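Local coordinates for protein putative activator of HSP90 (Plasmodium falciparum, PDB 3N72) that probably binds the chaperone Hsp90 and stimulates its ATPase activity, and is represented here by its N-terminal domain, at residues I30-K41 with E133-L142. Residues are numbered along the deposited sequence; the frame is centred on the assembly and turned at random. Where two conformers were deposited one is given.
Sequences IKYNLSNLKIEK and EGKEKIKECL
I39 points toward helix 133-142 where G134 leaves a hollow: its CD1 sits 3.6 Å from G134 CA, with the K137 CB flank beside it. L37 supplies the second bump. Its CG stands anti to the backbone N (chi1 171°), and CD2 drops into the notch between I138 and C141, 3.9 Å from both I138 CA and C141 CB. L34 crosses I138 at about a right angle, CD2 to CG2 4.0 Å, while its CG meets L142 CD2; F76 and I96 of neighbouring sheet strands adjoin this layer. In one of its two conformers, C141 sets SG 3.2 Å from N33 O and against N33 CB, with L34 CD2 and L37 CB alongside. Segment axes run 9.7 Å apart at 139°, so the two helices diverge and the chain from L37 to I39 fills in along helix 133-142. Polar links mark both ends. A water donates to N33 OD1 (2.7 Å) and C141 O, while N33 ND2 is held by Y29 O; K41, bent at chi2 and chi3, brings NZ 2.8 Å from E133 OE1 on its syn lone pair, a salt bridge with a weak second bond to OE2. The chemistry implies a division: buried L34, I138 and L142 face the sheet, whereas the polar links join partly exposed residues.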
ATOM      1  N   ILE B  30      14.109 -11.375 -13.300  1.00 12.20           N
ATOM      2  CA  ILE B  30      14.984 -11.851 -14.394  1.00 11.96           C
ATOM      3  C   ILE B  30      16.296 -12.456 -13.808  1.00 12.44           C
ATOM      4  O   ILE B  30      16.694 -13.564 -14.160  1.00 11.71           O
ATOM      5  CB  ILE B  30      15.218 -10.743 -15.445  1.00 12.65           C
ATOM      6  CG1 ILE B  30      13.878 -10.426 -16.169  1.00 12.10           C
ATOM      7  CG2 ILE B  30      16.346 -11.134 -16.416  1.00 13.48           C
ATOM      8  CD1 ILE B  30      13.936  -9.198 -17.056  1.00 13.38           C
ATOM      9  N   LYS B  31      16.906 -11.763 -12.866  1.00 12.70           N
ATOM     10  CA  LYS B  31      18.099 -12.294 -12.168  1.00 13.58           C
ATOM     11  C   LYS B  31      17.825 -13.654 -11.467  1.00 13.86           C
ATOM     12  O   LYS B  31      18.578 -14.629 -11.651  1.00 13.52           O
ATOM     13  CB  LYS B  31      18.663 -11.257 -11.191  1.00 13.34           C
ATOM     14  CG  LYS B  31      19.305 -10.053 -11.864  1.00 16.51           C
ATOM     15  CD  LYS B  31      19.798  -9.066 -10.813  1.00 24.23           C
ATOM     16  CE  LYS B  31      20.230  -7.749 -11.431  1.00 27.35           C
ATOM     17  NZ  LYS B  31      20.207  -6.658 -10.401  1.00 29.53           N
ATOM     18  N   TYR B  32      16.716 -13.748 -10.733  1.00 14.50           N
ATOM     19  CA  TYR B  32      16.421 -14.952  -9.960  1.00 14.08           C
ATOM     20  C   TYR B  32      16.252 -16.135 -10.890  1.00 14.16           C
ATOM     21  O   TYR B  32      16.846 -17.211 -10.661  1.00 14.55           O
ATOM     22  CB  TYR B  32      15.120 -14.784  -9.146  1.00 15.27           C
ATOM     23  CG  TYR B  32      14.757 -16.059  -8.403  1.00 17.44           C
ATOM     24  CD1 TYR B  32      15.326 -16.342  -7.166  1.00 20.74           C
ATOM     25  CD2 TYR B  32      13.899 -17.005  -8.964  1.00 21.40           C
ATOM     26  CE1 TYR B  32      15.029 -17.510  -6.491  1.00 21.95           C
ATOM     27  CE2 TYR B  32      13.611 -18.194  -8.291  1.00 22.78           C
ATOM     28  CZ  TYR B  32      14.175 -18.419  -7.058  1.00 23.39           C
ATOM     29  OH  TYR B  32      13.879 -19.585  -6.387  1.00 29.22           O
ATOM     30  N   ASN B  33      15.442 -15.943 -11.937  1.00 13.15           N
ATOM     31  CA  ASN B  33      15.093 -17.028 -12.832  1.00 13.55           C
ATOM     32  C   ASN B  33      16.289 -17.539 -13.593  1.00 13.80           C
ATOM     33  O   ASN B  33      16.547 -18.751 -13.622  1.00 13.70           O
ATOM     34  CB  ASN B  33      13.899 -16.644 -13.721  1.00 13.80           C
ATOM     35  CG  ASN B  33      12.588 -16.835 -13.005  1.00 16.84           C
ATOM     36  OD1 ASN B  33      12.049 -17.957 -12.967  1.00 20.63           O
ATOM     37  ND2 ASN B  33      12.073 -15.764 -12.395  1.00 18.94           N
ATOM     38  N   LEU B  34      17.080 -16.624 -14.141  1.00 13.34           N
ATOM     39  CA  LEU B  34      18.241 -17.073 -14.898  1.00 13.93           C
ATOM     40  C   LEU B  34      19.351 -17.614 -13.991  1.00 14.76           C
ATOM     41  O   LEU B  34      20.025 -18.556 -14.370  1.00 14.80           O
ATOM     42  CB  LEU B  34      18.759 -15.954 -15.809  1.00 12.76           C
ATOM     43  CG  LEU B  34      17.859 -15.746 -17.039  1.00 12.24           C
ATOM     44  CD1 LEU B  34      18.195 -14.399 -17.731  1.00 12.35           C
ATOM     45  CD2 LEU B  34      18.000 -16.943 -18.044  1.00 15.75           C
ATOM     46  N   SER B  35      19.526 -17.025 -12.810  0.50 15.60           N
ATOM     47  CA  SER B  35      20.546 -17.510 -11.865  0.50 16.52           C
ATOM     48  C   SER B  35      20.192 -18.857 -11.231  0.50 17.23           C
ATOM     49  O   SER B  35      21.047 -19.491 -10.599  0.50 17.38           O
ATOM     50  CB  SER B  35      20.900 -16.469 -10.794  0.50 16.80           C
ATOM     51  OG  SER B  35      19.928 -16.380  -9.773  0.50 15.98           O
ATOM     52  N   ASN B  36      18.948 -19.296 -11.413  1.00 17.08           N
ATOM     53  CA  ASN B  36      18.532 -20.632 -10.942  1.00 18.40           C
ATOM     54  C   ASN B  36      18.326 -21.657 -12.040  1.00 17.97           C
ATOM     55  O   ASN B  36      18.005 -22.812 -11.750  1.00 18.41           O
ATOM     56  CB  ASN B  36      17.288 -20.542 -10.052  1.00 19.57           C
ATOM     57  CG  ASN B  36      17.636 -20.168  -8.645  1.00 22.47           C
ATOM     58  OD1 ASN B  36      18.064 -21.017  -7.855  1.00 27.88           O
ATOM     59  ND2 ASN B  36      17.500 -18.892  -8.318  1.00 24.64           N
ATOM     60  N   LEU B  37      18.493 -21.225 -13.288  1.00 16.64           N
ATOM     61  CA  LEU B  37      18.317 -22.071 -14.456  1.00 16.51           C
ATOM     62  C   LEU B  37      19.544 -22.964 -14.634  1.00 17.03           C
ATOM     63  O   LEU B  37      20.669 -22.482 -14.710  1.00 17.21           O
ATOM     64  CB  LEU B  37      18.084 -21.220 -15.708  1.00 16.12           C
ATOM     65  CG  LEU B  37      18.085 -21.954 -17.053  1.00 16.05           C
ATOM     66  CD1 LEU B  37      16.950 -22.982 -17.117  1.00 19.17           C
ATOM     67  CD2 LEU B  37      17.964 -20.972 -18.185  1.00 15.06           C
ATOM     68  N   LYS B  38      19.307 -24.273 -14.643  1.00 18.05           N
ATOM     69  CA  LYS B  38      20.369 -25.263 -14.876  1.00 19.14           C
ATOM     70  C   LYS B  38      19.951 -26.123 -16.050  1.00 19.91           C
ATOM     71  O   LYS B  38      18.827 -26.642 -16.090  1.00 20.59           O
ATOM     72  CB  LYS B  38      20.568 -26.129 -13.644  1.00 19.66           C
ATOM     73  CG  LYS B  38      20.947 -25.352 -12.381  1.00 23.20           C
ATOM     74  CD  LYS B  38      20.736 -26.193 -11.123  1.00 30.70           C
ATOM     75  CE  LYS B  38      19.310 -26.053 -10.531  1.00 33.51           C
ATOM     76  NZ  LYS B  38      19.093 -24.747  -9.791  1.00 36.49           N
ATOM     77  N   ILE B  39      20.852 -26.293 -17.006  1.00 20.45           N
ATOM     78  CA  ILE B  39      20.608 -27.193 -18.134  1.00 21.10           C
ATOM     79  C   ILE B  39      21.386 -28.462 -17.829  1.00 22.80           C
ATOM     80  O   ILE B  39      22.626 -28.464 -17.802  1.00 22.23           O
ATOM     81  CB  ILE B  39      21.021 -26.552 -19.474  1.00 20.93           C
ATOM     82  CG1 ILE B  39      20.349 -25.189 -19.606  1.00 20.90           C
ATOM     83  CG2 ILE B  39      20.665 -27.489 -20.671  1.00 19.21           C
ATOM     84  CD1 ILE B  39      20.662 -24.451 -20.870  1.00 23.88           C
ATOM     85  N   GLU B  40      20.637 -29.523 -17.553  1.00 24.84           N
ATOM     86  CA  GLU B  40      21.187 -30.768 -17.049  1.00 27.06           C
ATOM     87  C   GLU B  40      21.355 -31.775 -18.179  1.00 27.77           C
ATOM     88  O   GLU B  40      20.384 -32.212 -18.806  1.00 27.91           O
ATOM     89  CB  GLU B  40      20.281 -31.346 -15.948  1.00 27.79           C
ATOM     90  CG  GLU B  40      20.122 -30.476 -14.711  1.00 30.61           C
ATOM     91  CD  GLU B  40      21.385 -30.419 -13.857  1.00 32.68           C
ATOM     92  OE1 GLU B  40      22.406 -31.039 -14.231  1.00 35.20           O
ATOM     93  OE2 GLU B  40      21.364 -29.747 -12.808  1.00 32.97           O
ATOM     94  N   LYS B  41      22.610 -32.104 -18.453  1.00 28.35           N
ATOM     95  CA  LYS B  41      22.936 -33.127 -19.424  1.00 28.79           C
ATOM     96  C   LYS B  41      23.527 -34.314 -18.660  1.00 28.70           C
ATOM     97  O   LYS B  41      23.645 -34.288 -17.428  1.00 27.59           O
ATOM     98  CB  LYS B  41      23.922 -32.586 -20.463  1.00 29.11           C
ATOM     99  CG  LYS B  41      23.429 -31.380 -21.253  1.00 29.49           C
ATOM    100  CD  LYS B  41      22.598 -31.785 -22.480  1.00 31.82           C
ATOM    101  CE  LYS B  41      21.169 -32.134 -22.116  1.00 30.87           C
ATOM    102  NZ  LYS B  41      20.331 -32.455 -23.302  1.00 31.16           N
ATOM    103  N   GLU B 133      19.459 -25.977 -27.785  1.00 22.63           N
ATOM    104  CA  GLU B 133      18.793 -26.309 -26.506  1.00 21.62           C
ATOM    105  C   GLU B 133      18.965 -25.215 -25.442  1.00 19.93           C
ATOM    106  O   GLU B 133      18.011 -24.869 -24.730  1.00 20.45           O
ATOM    107  CB  GLU B 133      19.271 -27.650 -25.936  1.00 21.00           C
ATOM    108  CG  GLU B 133      18.623 -27.992 -24.592  1.00 23.28           C
ATOM    109  CD  GLU B 133      19.098 -29.303 -23.991  1.00 26.34           C
ATOM    110  OE1 GLU B 133      20.089 -29.884 -24.503  1.00 27.75           O
ATOM    111  OE2 GLU B 133      18.471 -29.742 -22.997  1.00 27.57           O
ATOM    112  N   GLY B 134      20.178 -24.689 -25.318  1.00 18.82           N
ATOM    113  CA  GLY B 134      20.434 -23.625 -24.336  1.00 17.59           C
ATOM    114  C   GLY B 134      19.530 -22.420 -24.517  1.00 17.80           C
ATOM    115  O   GLY B 134      18.953 -21.890 -23.543  1.00 16.12           O
ATOM    116  N   LYS B 135      19.430 -21.976 -25.766  1.00 17.45           N
ATOM    117  CA  LYS B 135      18.564 -20.864 -26.128  1.00 18.23           C
ATOM    118  C   LYS B 135      17.105 -21.230 -25.839  1.00 18.61           C
ATOM    119  O   LYS B 135      16.350 -20.429 -25.278  1.00 19.03           O
ATOM    120  CB  LYS B 135      18.767 -20.490 -27.602  1.00 18.16           C
ATOM    121  CG  LYS B 135      20.089 -19.809 -27.868  1.00 17.39           C
ATOM    122  CD  LYS B 135      20.205 -19.262 -29.280  1.00 17.51           C
ATOM    123  CE  LYS B 135      21.656 -18.813 -29.561  1.00 17.36           C
ATOM    124  NZ  LYS B 135      21.774 -17.945 -30.772  1.00 19.62           N
ATOM    125  N   GLU B 136      16.707 -22.449 -26.194  1.00 18.88           N
ATOM    126  CA  GLU B 136      15.339 -22.898 -25.930  1.00 19.33           C
ATOM    127  C   GLU B 136      15.029 -22.823 -24.429  1.00 18.16           C
ATOM    128  O   GLU B 136      13.964 -22.338 -24.031  1.00 17.62           O
ATOM    129  CB  GLU B 136      15.118 -24.328 -26.456  1.00 20.24           C
ATOM    130  CG  GLU B 136      14.862 -24.407 -27.953  1.00 26.31           C
ATOM    131  CD  GLU B 136      15.055 -25.806 -28.558  1.00 31.77           C
ATOM    132  OE1 GLU B 136      15.401 -26.779 -27.838  1.00 34.27           O
ATOM    133  OE2 GLU B 136      14.868 -25.921 -29.788  1.00 34.74           O
ATOM    134  N   LYS B 137      15.964 -23.284 -23.593  1.00 16.81           N
ATOM    135  CA  LYS B 137      15.727 -23.351 -22.142  1.00 16.40           C
ATOM    136  C   LYS B 137      15.705 -21.957 -21.507  1.00 15.46           C
ATOM    137  O   LYS B 137      14.942 -21.705 -20.550  1.00 15.22           O
ATOM    138  CB  LYS B 137      16.758 -24.249 -21.456  1.00 17.45           C
ATOM    139  CG  LYS B 137      16.716 -25.712 -21.977  1.00 21.34           C
ATOM    140  CD  LYS B 137      15.688 -26.595 -21.283  1.00 26.23           C
ATOM    141  CE  LYS B 137      15.261 -27.760 -22.192  1.00 30.17           C
ATOM    142  NZ  LYS B 137      14.074 -27.382 -23.037  1.00 32.57           N
ATOM    143  N   ILE B 138      16.548 -21.058 -22.020  1.00 15.10           N
ATOM    144  CA  ILE B 138      16.534 -19.649 -21.564  1.00 15.11           C
ATOM    145  C   ILE B 138      15.160 -19.026 -21.849  1.00 15.05           C
ATOM    146  O   ILE B 138      14.570 -18.351 -20.970  1.00 14.87           O
ATOM    147  CB  ILE B 138      17.701 -18.811 -22.178  1.00 15.51           C
ATOM    148  CG1 ILE B 138      19.039 -19.204 -21.518  1.00 15.62           C
ATOM    149  CG2 ILE B 138      17.488 -17.285 -21.977  1.00 16.35           C
ATOM    150  CD1 ILE B 138      20.266 -18.926 -22.360  1.00 15.08           C
ATOM    151  N   LYS B 139      14.646 -19.244 -23.058  1.00 15.15           N
ATOM    152  CA  LYS B 139      13.325 -18.690 -23.417  1.00 16.52           C
ATOM    153  C   LYS B 139      12.222 -19.270 -22.532  1.00 16.81           C
ATOM    154  O   LYS B 139      11.324 -18.542 -22.072  1.00 16.83           O
ATOM    155  CB  LYS B 139      13.013 -18.894 -24.917  1.00 17.62           C
ATOM    156  CG  LYS B 139      13.857 -18.005 -25.833  1.00 19.18           C
ATOM    157  CD  LYS B 139      13.363 -17.989 -27.259  1.00 24.37           C
ATOM    158  CE  LYS B 139      14.114 -16.950 -28.075  1.00 25.35           C
ATOM    159  NZ  LYS B 139      13.606 -16.884 -29.488  1.00 29.47           N
ATOM    160  N   GLU B 140      12.304 -20.571 -22.258  1.00 16.51           N
ATOM    161  CA  GLU B 140      11.332 -21.216 -21.369  1.00 16.67           C
ATOM    162  C   GLU B 140      11.396 -20.610 -19.961  1.00 15.95           C
ATOM    163  O   GLU B 140      10.359 -20.370 -19.335  1.00 15.10           O
ATOM    164  CB  GLU B 140      11.586 -22.721 -21.326  1.00 17.26           C
ATOM    165  CG  GLU B 140      10.500 -23.546 -20.733  1.00 20.98           C
ATOM    166  CD  GLU B 140      10.878 -25.029 -20.642  1.00 26.37           C
ATOM    167  OE1 GLU B 140      10.001 -25.871 -20.938  1.00 27.95           O
ATOM    168  OE2 GLU B 140      12.047 -25.354 -20.273  1.00 28.98           O
ATOM    169  N   CYS B 141      12.618 -20.375 -19.483  0.50 15.10           N
ATOM    170  CA  CYS B 141      12.865 -19.747 -18.193  0.50 14.71           C
ATOM    171  C   CYS B 141      12.149 -18.401 -18.059  0.50 15.13           C
ATOM    172  O   CYS B 141      11.605 -18.085 -17.000  0.50 15.65           O
ATOM    173  CB  CYS B 141      14.363 -19.536 -18.001  0.50 14.33           C
ATOM    174  SG  CYS B 141      14.821 -18.998 -16.351  0.50 12.29           S
ATOM    175  N   LEU B 142      12.178 -17.622 -19.139  1.00 15.03           N
ATOM    176  CA  LEU B 142      11.679 -16.233 -19.139  1.00 14.58           C
ATOM    177  C   LEU B 142      10.225 -16.059 -19.618  1.00 14.72           C
ATOM    178  O   LEU B 142       9.654 -14.948 -19.502  1.00 13.86           O
ATOM    179  CB  LEU B 142      12.591 -15.324 -19.981  1.00 14.54           C
ATOM    180  CG  LEU B 142      14.014 -15.120 -19.441  1.00 14.08           C
ATOM    181  CD1 LEU B 142      14.790 -14.280 -20.432  1.00 14.53           C
ATOM    182  CD2 LEU B 142      13.964 -14.420 -18.080  1.00 13.06           C
TER
HETATM  183  O   HOH W   1      11.269 -19.701 -14.837  1.00 22.70           O